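TRNA (adenine(9)-n1)-methyltransferase (Sulfolobus acidocaldarius, PDB 5A7Z) catalyses the S-adenosyl-L-methionine-dependent methylation of N1 of the adenosine at position 9 in tRNA. Local coordinates at residues Q29-E33 against L34-S38; L51-K54 against M55-N59; L134-S137 against V138-K141; Q257-E260 against E261-S265. All blocks are in the same frame, centred on the assembly; numbering follows the deposited sequence.

In the fold
Contacts 1 and 2 belong to the amino-terminal part of the chain, where helices 22-33 and 48-57 pack with a mixed sheet that includes strands 38-40, 60-75 and 78-82; their centres lie about 17 Å apart without touching. Contacts 3 and 4 lie in the SAM-dependent methyltransferase region, with centres about 18 Å apart. The bridge between the two halves is contact 2 with contact 3, whose centres are about 14 Å apart: R140 of 138-141 packs against I53 and L57, L57 CD1 coming 3.3 Å from R140 NE. Contacts 2 and 4 fall on opposite sides of the chain's centre.

Contact 1 of 4, residues Q29-E33 against L34-S38; sequences QKLRE and LGISS
L34, G35 and I36 fold back onto the last turn of the helix that ends at E33, so this is a local helix C-cap. L34 N keeps the helical pattern by donating to K30 O at 3.1 Å. The chain then turns at G35, whose positive phi of 72° suits glycine because it lacks a CB. Beyond it I36 N reaches back to L31 O, 2.8 Å away, in a straight bond of 159° at the hydrogen. G35 N meanwhile donates to R32 O at 3.0 Å from above the carbonyl plane. The bonds from I36 N and G35 N, with the positive phi of G35, make a Schellman motif and give partners to two carbonyls of the last turn, L31 O and R32 O.

The side chains follow the same fold-back. L31 and I36 meet obliquely, methyl against methyl, with L31 CD2 4.1 Å from I36 CD1; branched aliphatic residues suit these two buried places. On the outer side the K30 aliphatic chain runs past L34, CE standing 4.0 Å from L34 CD1. A bend at chi2 (57°) turns the lysine chain, and its NZ makes a long salt bridge of 3.9 Å to E33 OE1, three residues on.

L31 and I36 both rest on L62 of strand 60-75, and L31 also touches I78. K30 and L34 lie on V100 in a loop, while S37 pairs through its backbone with K79 as the chain enters strand 38-40.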
ATOM      1  N   GLN A  29       2.092 -13.149  13.051  1.00 36.21           N
ATOM      2  CA  GLN A  29       2.715 -14.484  12.915  1.00 39.97           C
ATOM      3  C   GLN A  29       4.001 -14.584  13.728  1.00 37.64           C
ATOM      4  O   GLN A  29       4.261 -15.578  14.391  1.00 37.10           O
ATOM      5  CB  GLN A  29       2.997 -14.804  11.439  1.00 44.65           C
ATOM      6  CG  GLN A  29       1.721 -15.125  10.659  1.00 60.80           C
ATOM      7  CD  GLN A  29       1.971 -15.586   9.220  1.00 67.35           C
ATOM      8  OE1 GLN A  29       2.355 -14.797   8.350  1.00 62.23           O
ATOM      9  NE2 GLN A  29       1.709 -16.862   8.962  1.00 67.37           N
ATOM     10  N   LYS A  30       4.783 -13.523  13.692  1.00 36.68           N
ATOM     11  CA  LYS A  30       6.029 -13.500  14.377  1.00 32.97           C
ATOM     12  C   LYS A  30       5.796 -13.425  15.874  1.00 35.45           C
ATOM     13  O   LYS A  30       6.483 -14.096  16.667  1.00 38.15           O
ATOM     14  CB  LYS A  30       6.842 -12.320  13.898  1.00 35.03           C
ATOM     15  CG  LYS A  30       8.170 -12.181  14.590  1.00 41.50           C
ATOM     16  CD  LYS A  30       9.009 -13.431  14.434  1.00 41.83           C
ATOM     17  CE  LYS A  30      10.333 -13.278  15.149  1.00 44.91           C
ATOM     18  NZ  LYS A  30      11.290 -14.245  14.574  1.00 50.32           N
ATOM     19  N   LEU A  31       4.864 -12.575  16.279  1.00 33.55           N
ATOM     20  CA  LEU A  31       4.583 -12.394  17.697  1.00 34.94           C
ATOM     21  C   LEU A  31       4.065 -13.689  18.326  1.00 34.52           C
ATOM     22  O   LEU A  31       4.467 -14.050  19.440  1.00 35.92           O
ATOM     23  CB  LEU A  31       3.570 -11.267  17.912  1.00 34.58           C
ATOM     24  CG  LEU A  31       4.063  -9.874  17.530  1.00 33.65           C
ATOM     25  CD1 LEU A  31       2.897  -8.940  17.265  1.00 32.70           C
ATOM     26  CD2 LEU A  31       4.994  -9.291  18.584  1.00 32.15           C
ATOM     27  N   ARG A  32       3.190 -14.376  17.604  1.00 34.42           N
ATOM     28  CA  ARG A  32       2.714 -15.704  17.985  1.00 39.51           C
ATOM     29  C   ARG A  32       3.841 -16.740  18.134  1.00 36.45           C
ATOM     30  O   ARG A  32       3.822 -17.524  19.043  1.00 40.13           O
ATOM     31  CB  ARG A  32       1.786 -16.241  16.931  1.00 47.52           C
ATOM     32  CG  ARG A  32       0.402 -15.659  16.907  1.00 59.00           C
ATOM     33  CD  ARG A  32      -0.415 -16.453  15.892  1.00 69.30           C
ATOM     34  NE  ARG A  32      -1.594 -15.737  15.449  1.00 80.29           N
ATOM     35  CZ  ARG A  32      -2.664 -15.522  16.206  1.00 95.61           C
ATOM     36  NH1 ARG A  32      -2.697 -15.954  17.462  1.00108.31           N
ATOM     37  NH2 ARG A  32      -3.710 -14.874  15.709  1.00109.83           N
ATOM     38  N   GLU A  33       4.732 -16.803  17.166  1.00 38.79           N
ATOM     39  CA  GLU A  33       5.945 -17.613  17.271  1.00 42.18           C
ATOM     40  C   GLU A  33       6.616 -17.391  18.599  1.00 40.19           C
ATOM     41  O   GLU A  33       6.967 -18.331  19.283  1.00 40.40           O
ATOM     42  CB  GLU A  33       6.935 -17.237  16.178  1.00 45.79           C
ATOM     43  CG  GLU A  33       6.741 -17.927  14.842  1.00 57.11           C
ATOM     44  CD  GLU A  33       7.896 -17.640  13.856  1.00 68.22           C
ATOM     45  OE1 GLU A  33       9.050 -17.454  14.318  1.00 72.41           O
ATOM     46  OE2 GLU A  33       7.650 -17.578  12.626  1.00 69.10           O
ATOM     47  N   LEU A  34       6.774 -16.120  18.959  1.00 41.25           N
ATOM     48  CA  LEU A  34       7.412 -15.715  20.227  1.00 38.13           C
ATOM     49  C   LEU A  34       6.551 -15.849  21.465  1.00 34.61           C
ATOM     50  O   LEU A  34       6.969 -15.454  22.536  1.00 36.79           O
ATOM     51  CB  LEU A  34       7.874 -14.261  20.133  1.00 40.60           C
ATOM     52  CG  LEU A  34       8.869 -13.969  19.014  1.00 43.79           C
ATOM     53  CD1 LEU A  34       9.108 -12.465  18.884  1.00 41.28           C
ATOM     54  CD2 LEU A  34      10.184 -14.712  19.283  1.00 44.80           C
ATOM     55  N   GLY A  35       5.319 -16.322  21.315  1.00 34.76           N
ATOM     56  CA  GLY A  35       4.404 -16.470  22.450  1.00 33.55           C
ATOM     57  C   GLY A  35       3.853 -15.160  23.001  1.00 35.47           C
ATOM     58  O   GLY A  35       3.364 -15.123  24.124  1.00 36.80           O
ATOM     59  N   ILE A  36       3.905 -14.095  22.205  1.00 34.32           N
ATOM     60  CA  ILE A  36       3.413 -12.779  22.618  1.00 35.60           C
ATOM     61  C   ILE A  36       1.958 -12.567  22.153  1.00 35.20           C
ATOM     62  O   ILE A  36       1.669 -12.542  20.958  1.00 38.18           O
ATOM     63  CB  ILE A  36       4.317 -11.655  22.046  1.00 37.27           C
ATOM     64  CG1 ILE A  36       5.788 -11.965  22.386  1.00 39.50           C
ATOM     65  CG2 ILE A  36       3.913 -10.283  22.583  1.00 35.69           C
ATOM     66  CD1 ILE A  36       6.793 -10.941  21.921  1.00 38.30           C
ATOM     67  N   SER A  37       1.083 -12.355  23.130  1.00 35.99           N
ATOM     68  CA  SER A  37      -0.347 -12.229  22.926  1.00 36.14           C
ATOM     69  C   SER A  37      -0.869 -10.856  23.213  1.00 32.20           C
ATOM     70  O   SER A  37      -2.042 -10.573  22.961  1.00 34.64           O
ATOM     71  CB  SER A  37      -1.061 -13.191  23.864  1.00 38.44           C
ATOM     72  OG  SER A  37      -0.985 -14.443  23.308  1.00 46.08           O
ATOM     73  N   SER A  38      -0.036 -10.027  23.816  1.00 31.36           N
ATOM     74  CA  SER A  38      -0.430  -8.681  24.197  1.00 30.60           C
ATOM     75  C   SER A  38       0.732  -7.776  24.105  1.00 27.92           C
ATOM     76  O   SER A  38       1.890  -8.176  24.369  1.00 29.16           O
ATOM     77  CB  SER A  38      -0.909  -8.668  25.645  1.00 32.39           C
ATOM     78  OG  SER A  38      -1.810  -9.700  25.819  1.00 43.35           O
TER

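Contact 2 of 4, residues L51-K54 against M55-N59; sequences LAIK and MLLKN
I53 lies side by side with L57 one helical turn later, both side chains pointing the same way and meeting through their end methyls, I53 CD1 to L57 CD1 at 3.9 Å. L57 CG sits beside its own backbone N and anti to the carbonyl carbon (chi1 -64°), a setting that carries CD1 back along the helix toward the isoleucine. Aliphatic residues suit both positions, since I53 and L57 both pack on R140 of helix 122-142, whose chain their methyls can cover.

On another side of the helix M55, a selenomethionine in this crystal, sets its CB 3.5 Å from A52 O. L56 comes close to the same carbonyl, its CG 3.4 Å from A52 O, while L56 N donates to that oxygen at 2.8 Å. The small A52 suits its close packing with L23 and F27 of helix 22-33, and M55 also touches F27.

Toward the end of the helix the bonds change direction. K58 N donates to K54 O at 2.9 Å, but from above the carbonyl plane, 42° out of it, as K58 leaves helical geometry. K58 CB is 3.5 Å from K54 O.

The two lysine ammonium groups remain apart, K54 NZ and K58 NZ being 6.4 Å from each other, with the K58 chain bent at chi2 and chi4. Since K54 NZ is held by a salt bridge with E44, the mutual repulsion is probably softened; the contact thus sets an apolar ridge, held by dispersion, beside a charged flank.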
ATOM      1  N   LEU A  51       2.093  -0.292  13.998  1.00 25.67           N
ATOM      2  CA  LEU A  51       3.217  -0.589  14.833  1.00 29.22           C
ATOM      3  C   LEU A  51       4.335  -1.076  13.960  1.00 26.83           C
ATOM      4  O   LEU A  51       5.465  -0.673  14.139  1.00 27.91           O
ATOM      5  CB  LEU A  51       2.848  -1.622  15.888  1.00 27.95           C
ATOM      6  CG  LEU A  51       1.664  -1.229  16.793  1.00 29.99           C
ATOM      7  CD1 LEU A  51       1.472  -2.304  17.858  1.00 32.78           C
ATOM      8  CD2 LEU A  51       1.859   0.122  17.457  1.00 30.54           C
ATOM      9  N   ALA A  52       4.012  -1.937  12.997  1.00 28.46           N
ATOM     10  CA  ALA A  52       5.039  -2.477  12.098  1.00 28.85           C
ATOM     11  C   ALA A  52       5.765  -1.357  11.392  1.00 30.94           C
ATOM     12  O   ALA A  52       6.986  -1.351  11.334  1.00 31.42           O
ATOM     13  CB  ALA A  52       4.439  -3.417  11.088  1.00 29.87           C
ATOM     14  N   ILE A  53       5.020  -0.371  10.913  1.00 30.88           N
ATOM     15  CA  ILE A  53       5.615   0.739  10.217  1.00 33.74           C
ATOM     16  C   ILE A  53       6.622   1.450  11.103  1.00 34.01           C
ATOM     17  O   ILE A  53       7.714   1.804  10.641  1.00 29.80           O
ATOM     18  CB  ILE A  53       4.555   1.766   9.711  1.00 38.82           C
ATOM     19  CG1 ILE A  53       4.131   1.433   8.284  1.00 43.68           C
ATOM     20  CG2 ILE A  53       5.133   3.183   9.689  1.00 41.16           C
ATOM     21  CD1 ILE A  53       5.285   1.470   7.285  1.00 44.93           C
ATOM     22  N   LYS A  54       6.251   1.699  12.357  1.00 31.47           N
ATOM     23  CA  LYS A  54       7.152   2.406  13.259  1.00 31.57           C
ATOM     24  C   LYS A  54       8.382   1.549  13.579  1.00 31.77           C
ATOM     25  O   LYS A  54       9.486   2.060  13.798  1.00 29.94           O
ATOM     26  CB  LYS A  54       6.421   2.814  14.527  1.00 32.41           C
ATOM     27  CG  LYS A  54       5.471   4.003  14.321  1.00 31.94           C
ATOM     28  CD  LYS A  54       5.539   4.988  15.493  1.00 33.56           C
ATOM     29  CE  LYS A  54       4.702   6.250  15.244  1.00 33.65           C
ATOM     30  NZ  LYS A  54       4.679   7.120  16.448  1.00 35.98           N
HETATM   31  N   MSE A  55       8.198   0.247  13.584  1.00 30.63           N
HETATM   32  CA  MSE A  55       9.282  -0.640  13.920  1.00 35.32           C
HETATM   33  C   MSE A  55      10.236  -0.714  12.762  1.00 34.72           C
HETATM   34  O   MSE A  55      11.429  -0.809  12.954  1.00 31.12           O
HETATM   35  CB  MSE A  55       8.730  -2.014  14.264  1.00 34.90           C
HETATM   36  CG  MSE A  55       9.864  -2.892  14.769  1.00 38.54           C
HETATM   37 SE   MSE A  55       9.138  -4.608  15.390  1.00 45.80          SE
HETATM   38  CE  MSE A  55       8.472  -5.140  13.606  1.00 52.53           C
ATOM     39  N   LEU A  56       9.703  -0.689  11.546  1.00 36.04           N
ATOM     40  CA  LEU A  56      10.521  -0.819  10.348  1.00 37.55           C
ATOM     41  C   LEU A  56      11.238   0.468   9.989  1.00 40.89           C
ATOM     42  O   LEU A  56      12.344   0.422   9.487  1.00 46.35           O
ATOM     43  CB  LEU A  56       9.669  -1.233   9.153  1.00 38.04           C
ATOM     44  CG  LEU A  56       9.173  -2.674   9.143  1.00 39.46           C
ATOM     45  CD1 LEU A  56       7.996  -2.811   8.174  1.00 41.32           C
ATOM     46  CD2 LEU A  56      10.299  -3.663   8.806  1.00 36.91           C
ATOM     47  N   LEU A  57      10.605   1.607  10.236  1.00 39.58           N
ATOM     48  CA  LEU A  57      11.125   2.887   9.756  1.00 41.18           C
ATOM     49  C   LEU A  57      11.670   3.814  10.851  1.00 41.94           C
ATOM     50  O   LEU A  57      12.601   4.550  10.589  1.00 45.84           O
ATOM     51  CB  LEU A  57      10.046   3.640   8.933  1.00 39.64           C
ATOM     52  CG  LEU A  57       9.595   2.956   7.629  1.00 42.09           C
ATOM     53  CD1 LEU A  57       8.461   3.735   6.968  1.00 42.94           C
ATOM     54  CD2 LEU A  57      10.756   2.775   6.662  1.00 40.09           C
ATOM     55  N   LYS A  58      11.097   3.787  12.066  1.00 41.89           N
ATOM     56  CA  LYS A  58      11.285   4.895  13.043  1.00 35.38           C
ATOM     57  C   LYS A  58      12.031   4.541  14.325  1.00 35.06           C
ATOM     58  O   LYS A  58      11.939   5.291  15.311  1.00 38.55           O
ATOM     59  CB  LYS A  58       9.933   5.466  13.471  1.00 38.07           C
ATOM     60  CG  LYS A  58       9.029   5.933  12.356  1.00 42.55           C
ATOM     61  CD  LYS A  58       9.550   7.189  11.719  1.00 48.02           C
ATOM     62  CE  LYS A  58       8.847   7.426  10.398  1.00 57.69           C
ATOM     63  NZ  LYS A  58       7.381   7.459  10.619  1.00 62.34           N
ATOM     64  N   ASN A  59      12.693   3.390  14.369  1.00 35.34           N
ATOM     65  CA  ASN A  59      13.413   2.960  15.585  1.00 38.65           C
ATOM     66  C   ASN A  59      12.528   2.684  16.837  1.00 36.33           C
ATOM     67  O   ASN A  59      12.901   3.010  17.977  1.00 41.87           O
ATOM     68  CB  ASN A  59      14.530   3.948  15.929  1.00 43.85           C
ATOM     69  CG  ASN A  59      15.416   3.454  17.077  1.00 54.38           C
ATOM     70  OD1 ASN A  59      15.734   2.250  17.182  1.00 64.55           O
ATOM     71  ND2 ASN A  59      15.775   4.364  17.969  1.00 54.32           N
TER

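Contact 3 of 4, residues L134-S137 against V138-K141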
ATOM      1  N   LEU A 134       3.285  11.945  -2.459  1.00 30.59           N
ATOM      2  CA  LEU A 134       2.111  11.618  -1.681  1.00 30.89           C
ATOM      3  C   LEU A 134       1.812  10.123  -1.591  1.00 29.41           C
ATOM      4  O   LEU A 134       1.223   9.680  -0.610  1.00 29.45           O
ATOM      5  CB  LEU A 134       0.878  12.336  -2.267  1.00 32.16           C
ATOM      6  CG  LEU A 134       0.870  13.853  -2.056  1.00 35.13           C
ATOM      7  CD1 LEU A 134      -0.339  14.513  -2.713  1.00 37.01           C
ATOM      8  CD2 LEU A 134       0.895  14.173  -0.570  1.00 40.88           C
ATOM      9  N   CYS A 135       2.163   9.369  -2.636  1.00 28.41           N
ATOM     10  CA  CYS A 135       2.005   7.918  -2.652  1.00 30.16           C
ATOM     11  C   CYS A 135       2.832   7.270  -1.574  1.00 30.79           C
ATOM     12  O   CYS A 135       2.443   6.249  -1.062  1.00 30.61           O
ATOM     13  CB  CYS A 135       2.393   7.302  -4.017  1.00 29.39           C
ATOM     14  SG  CYS A 135       1.194   7.634  -5.340  1.00 32.58           S
ATOM     15  N   LEU A 136       3.989   7.841  -1.243  1.00 32.30           N
ATOM     16  CA  LEU A 136       4.770   7.297  -0.154  1.00 34.01           C
ATOM     17  C   LEU A 136       4.000   7.382   1.176  1.00 36.70           C
ATOM     18  O   LEU A 136       4.093   6.465   2.011  1.00 38.31           O
ATOM     19  CB  LEU A 136       6.095   8.001  -0.034  1.00 36.36           C
ATOM     20  CG  LEU A 136       7.075   7.397   0.986  1.00 38.69           C
ATOM     21  CD1 LEU A 136       7.669   6.075   0.519  1.00 38.37           C
ATOM     22  CD2 LEU A 136       8.168   8.394   1.252  1.00 41.22           C
ATOM     23  N   SER A 137       3.227   8.456   1.374  1.00 35.20           N
ATOM     24  CA  SER A 137       2.388   8.572   2.607  1.00 35.80           C
ATOM     25  C   SER A 137       1.226   7.611   2.584  1.00 32.39           C
ATOM     26  O   SER A 137       0.918   7.000   3.579  1.00 31.42           O
ATOM     27  CB  SER A 137       1.855   9.989   2.813  1.00 37.22           C
ATOM     28  OG  SER A 137       2.871  10.813   3.321  1.00 42.35           O
ATOM     29  N   VAL A 138       0.602   7.463   1.433  1.00 29.79           N
ATOM     30  CA  VAL A 138      -0.427   6.460   1.266  1.00 30.44           C
ATOM     31  C   VAL A 138       0.090   5.040   1.509  1.00 28.95           C
ATOM     32  O   VAL A 138      -0.502   4.283   2.289  1.00 30.52           O
ATOM     33  CB  VAL A 138      -1.084   6.560  -0.116  1.00 30.95           C
ATOM     34  CG1 VAL A 138      -2.042   5.418  -0.325  1.00 32.33           C
ATOM     35  CG2 VAL A 138      -1.824   7.907  -0.264  1.00 31.91           C
ATOM     36  N   ILE A 139       1.168   4.649   0.854  1.00 27.75           N
ATOM     37  CA  ILE A 139       1.632   3.253   1.001  1.00 29.51           C
ATOM     38  C   ILE A 139       1.927   2.928   2.474  1.00 28.18           C
ATOM     39  O   ILE A 139       1.645   1.841   2.970  1.00 26.99           O
ATOM     40  CB  ILE A 139       2.820   2.915   0.094  1.00 28.04           C
ATOM     41  CG1 ILE A 139       2.833   1.413  -0.242  1.00 30.27           C
ATOM     42  CG2 ILE A 139       4.148   3.281   0.727  1.00 29.19           C
ATOM     43  CD1 ILE A 139       1.718   0.966  -1.152  1.00 29.70           C
ATOM     44  N   ARG A 140       2.400   3.917   3.184  1.00 29.51           N
ATOM     45  CA  ARG A 140       2.737   3.749   4.586  1.00 32.82           C
ATOM     46  C   ARG A 140       1.537   3.634   5.520  1.00 29.73           C
ATOM     47  O   ARG A 140       1.691   3.164   6.610  1.00 25.12           O
ATOM     48  CB  ARG A 140       3.625   4.885   5.021  1.00 34.50           C
ATOM     49  CG  ARG A 140       5.051   4.647   4.642  1.00 33.86           C
ATOM     50  CD  ARG A 140       5.893   5.844   5.021  1.00 33.94           C
ATOM     51  NE  ARG A 140       7.263   5.631   4.598  1.00 35.55           N
ATOM     52  CZ  ARG A 140       8.252   6.504   4.779  1.00 38.34           C
ATOM     53  NH1 ARG A 140       8.021   7.665   5.368  1.00 39.45           N
ATOM     54  NH2 ARG A 140       9.471   6.217   4.342  1.00 34.69           N
ATOM     55  N   LYS A 141       0.375   4.024   5.033  1.00 28.06           N
ATOM     56  CA  LYS A 141      -0.870   3.881   5.724  1.00 29.16           C
ATOM     57  C   LYS A 141      -1.402   2.447   5.654  1.00 27.88           C
ATOM     58  O   LYS A 141      -2.108   2.029   6.508  1.00 32.55           O
ATOM     59  CB  LYS A 141      -1.907   4.808   5.099  1.00 34.39           C
ATOM     60  CG  LYS A 141      -2.248   6.064   5.832  1.00 37.92           C
ATOM     61  CD  LYS A 141      -1.059   6.874   6.216  1.00 44.99           C
ATOM     62  CE  LYS A 141      -1.332   8.361   6.136  1.00 54.97           C
ATOM     63  NZ  LYS A 141      -0.099   9.185   6.226  1.00 56.93           N
TER
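L136 CD2 lies over one face of the R140 guanidinium, 3.9 Å from its plane and over the centre of the flat group. The two side chains run obliquely to one another, so the methyl meets a face while the arginine's N-H groups, which lie in its plane, can serve polar partners. L136 CG is also 4.0 Å from R140 NE. Two torsions produce this fit: L136 swings its CG away from its backbone N (chi1 -173°), and R140 stays extended from CG to NE, long enough to run past the leucine. Nearer the backbone, R140 CG comes within 3.3 Å of L136 O, the oxygen that also accepts R140 N from above the carbonyl plane.

R140 NE makes a salt bridge with D145, and the side chain also touches I53 and L57 of helix 48-57. An alanine here would be likely to leave D145 without its charged mate and uncover the L136 methyls, opening a gap beside I53 and L57.

Elsewhere on the turn, K141 bends at chi2 and chi3 and lays its chain along S137 O, with CD at 3.3 Å from that oxygen; a serine, partly exposed, is small enough to sit beside it. V138 N donates to L134 O at 3.1 Å. Buried V138 and C135 have compact apolar side chains suited to their packing against helix 242-255.

Helix 122-142 is the crossover of a beta-alpha-beta unit with parallel strands 109-113 and 148-151, part of the SPOUT methyltransferase fold.

Contact 4 of 4, residues Q257-E260 against E261-S265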
ATOM      1  N   GLN A 257     -12.780  -2.689   1.958  1.00 39.03           N
ATOM      2  CA  GLN A 257     -13.768  -1.734   1.682  1.00 38.47           C
ATOM      3  C   GLN A 257     -14.378  -2.008   0.336  1.00 43.82           C
ATOM      4  O   GLN A 257     -13.751  -2.560  -0.575  1.00 39.65           O
ATOM      5  CB  GLN A 257     -13.195  -0.339   1.720  1.00 44.22           C
ATOM      6  CG  GLN A 257     -13.900   0.552   2.704  1.00 45.28           C
ATOM      7  CD  GLN A 257     -13.554   2.008   2.548  1.00 50.90           C
ATOM      8  OE1 GLN A 257     -12.524   2.358   1.987  1.00 52.34           O
ATOM      9  NE2 GLN A 257     -14.435   2.879   3.037  1.00 58.23           N
ATOM     10  N   SER A 258     -15.648  -1.662   0.247  1.00 43.05           N
ATOM     11  CA  SER A 258     -16.347  -1.542  -1.014  1.00 40.24           C
ATOM     12  C   SER A 258     -15.618  -0.534  -1.951  1.00 35.86           C
ATOM     13  O   SER A 258     -15.164   0.545  -1.516  1.00 34.11           O
ATOM     14  CB  SER A 258     -17.767  -1.066  -0.695  1.00 41.78           C
ATOM     15  OG  SER A 258     -18.510  -0.906  -1.837  1.00 47.02           O
ATOM     16  N   LEU A 259     -15.513  -0.887  -3.223  1.00 33.98           N
ATOM     17  CA  LEU A 259     -15.006   0.028  -4.236  1.00 38.08           C
ATOM     18  C   LEU A 259     -15.800   1.321  -4.216  1.00 40.90           C
ATOM     19  O   LEU A 259     -15.233   2.411  -4.120  1.00 40.39           O
ATOM     20  CB  LEU A 259     -15.107  -0.615  -5.620  1.00 42.07           C
ATOM     21  CG  LEU A 259     -14.573   0.227  -6.784  1.00 45.57           C
ATOM     22  CD1 LEU A 259     -13.293   0.948  -6.406  1.00 43.32           C
ATOM     23  CD2 LEU A 259     -14.344  -0.635  -8.015  1.00 45.47           C
ATOM     24  N   GLU A 260     -17.122   1.195  -4.225  1.00 47.48           N
ATOM     25  CA  GLU A 260     -18.005   2.348  -4.109  1.00 50.91           C
ATOM     26  C   GLU A 260     -17.667   3.240  -2.909  1.00 44.12           C
ATOM     27  O   GLU A 260     -17.612   4.462  -3.040  1.00 40.72           O
ATOM     28  CB  GLU A 260     -19.465   1.897  -4.032  1.00 62.89           C
ATOM     29  CG  GLU A 260     -20.466   3.040  -3.982  1.00 69.02           C
ATOM     30  CD  GLU A 260     -21.903   2.556  -3.953  1.00 74.95           C
ATOM     31  OE1 GLU A 260     -22.116   1.325  -3.934  1.00 85.02           O
ATOM     32  OE2 GLU A 260     -22.818   3.405  -3.950  1.00 83.76           O
ATOM     33  N   GLU A 261     -17.448   2.634  -1.743  1.00 47.85           N
ATOM     34  CA  GLU A 261     -17.192   3.409  -0.530  1.00 51.67           C
ATOM     35  C   GLU A 261     -15.772   3.899  -0.478  1.00 49.24           C
ATOM     36  O   GLU A 261     -15.484   4.916   0.152  1.00 46.84           O
ATOM     37  CB  GLU A 261     -17.467   2.565   0.719  1.00 56.81           C
ATOM     38  CG  GLU A 261     -18.917   2.106   0.849  1.00 69.17           C
ATOM     39  CD  GLU A 261     -19.827   3.134   1.543  1.00 77.12           C
ATOM     40  OE1 GLU A 261     -20.043   4.261   0.991  1.00 69.42           O
ATOM     41  OE2 GLU A 261     -20.349   2.793   2.637  1.00 77.65           O
ATOM     42  N   ALA A 262     -14.868   3.124  -1.077  1.00 47.01           N
ATOM     43  CA  ALA A 262     -13.479   3.530  -1.181  1.00 43.12           C
ATOM     44  C   ALA A 262     -13.417   4.796  -2.029  1.00 39.84           C
ATOM     45  O   ALA A 262     -12.751   5.750  -1.678  1.00 36.51           O
ATOM     46  CB  ALA A 262     -12.648   2.413  -1.797  1.00 40.48           C
ATOM     47  N   ILE A 263     -14.152   4.812  -3.136  1.00 43.56           N
ATOM     48  CA  ILE A 263     -14.136   5.978  -3.997  1.00 43.39           C
ATOM     49  C   ILE A 263     -14.731   7.155  -3.267  1.00 45.46           C
ATOM     50  O   ILE A 263     -14.168   8.252  -3.305  1.00 45.68           O
ATOM     51  CB  ILE A 263     -14.895   5.765  -5.313  1.00 40.77           C
ATOM     52  CG1 ILE A 263     -14.198   4.742  -6.176  1.00 40.22           C
ATOM     53  CG2 ILE A 263     -14.979   7.072  -6.095  1.00 45.88           C
ATOM     54  CD1 ILE A 263     -15.068   4.199  -7.293  1.00 42.54           C
ATOM     55  N   ILE A 264     -15.856   6.924  -2.585  1.00 53.53           N
ATOM     56  CA  ILE A 264     -16.543   7.986  -1.830  1.00 52.05           C
ATOM     57  C   ILE A 264     -15.577   8.620  -0.849  1.00 48.65           C
ATOM     58  O   ILE A 264     -15.408   9.835  -0.835  1.00 55.31           O
ATOM     59  CB  ILE A 264     -17.782   7.448  -1.043  1.00 56.99           C
ATOM     60  CG1 ILE A 264     -18.943   7.077  -1.991  1.00 52.68           C
ATOM     61  CG2 ILE A 264     -18.245   8.467  -0.004  1.00 54.36           C
ATOM     62  CD1 ILE A 264     -19.172   8.056  -3.108  1.00 50.61           C
ATOM     63  N   SER A 265     -14.926   7.798  -0.039  1.00 48.78           N
ATOM     64  CA  SER A 265     -14.091   8.316   1.041  1.00 53.30           C
ATOM     65  C   SER A 265     -12.956   9.236   0.532  1.00 58.11           C
ATOM     66  O   SER A 265     -12.402  10.013   1.308  1.00 64.45           O
ATOM     67  CB  SER A 265     -13.529   7.167   1.882  1.00 51.20           C
ATOM     68  OG  SER A 265     -12.976   6.155   1.062  1.00 58.45           O
TER
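L259 and I263 form the tightly packed side of this first helical turn, crossing obliquely with L259 CD1 3.8 Å from I263 CD1. Both are buried, which suits large aliphatic residues. A262 joins them on the inner side, where the small alanine suits the close approach: its CB is 3.1 Å from S258 O, and its N donates to that same oxygen at 2.6 Å. S258 occupies the N-cap position. I263 N follows with a bond to L259 O of 2.8 Å.

The outer side is looser. E260 and E261 are exposed, and their carboxylates stand apart, E260 OE2 5.7 Å from E261 OE1. E261 CG, set beside the backbone N (chi1 -62°), comes 3.7 Å from S258 CB, and the chain then bends at chi2.

Between the two sides Q257 forms a lid. It lies across E261 at about a right angle, and its amide reaches E261 and A262: OE1 rests 3.5 Å from A262 CA, and NE2 is 3.7 Å from E261 O. The extended chain beyond CG carries the amide that far, and its OE1 has a weak hydrogen bond with R251. An alanine in place of Q257 would probably deprive R251 of that acceptor and uncover the backbone at E261 and A262.

Helix 259-265 lies against helix 242-255: L259 touches I248, while A262 touches R251 and V252. D188 accepts L259 N at the helix start, and I263 packs on I229 and L231 in the loop after strand 226-228.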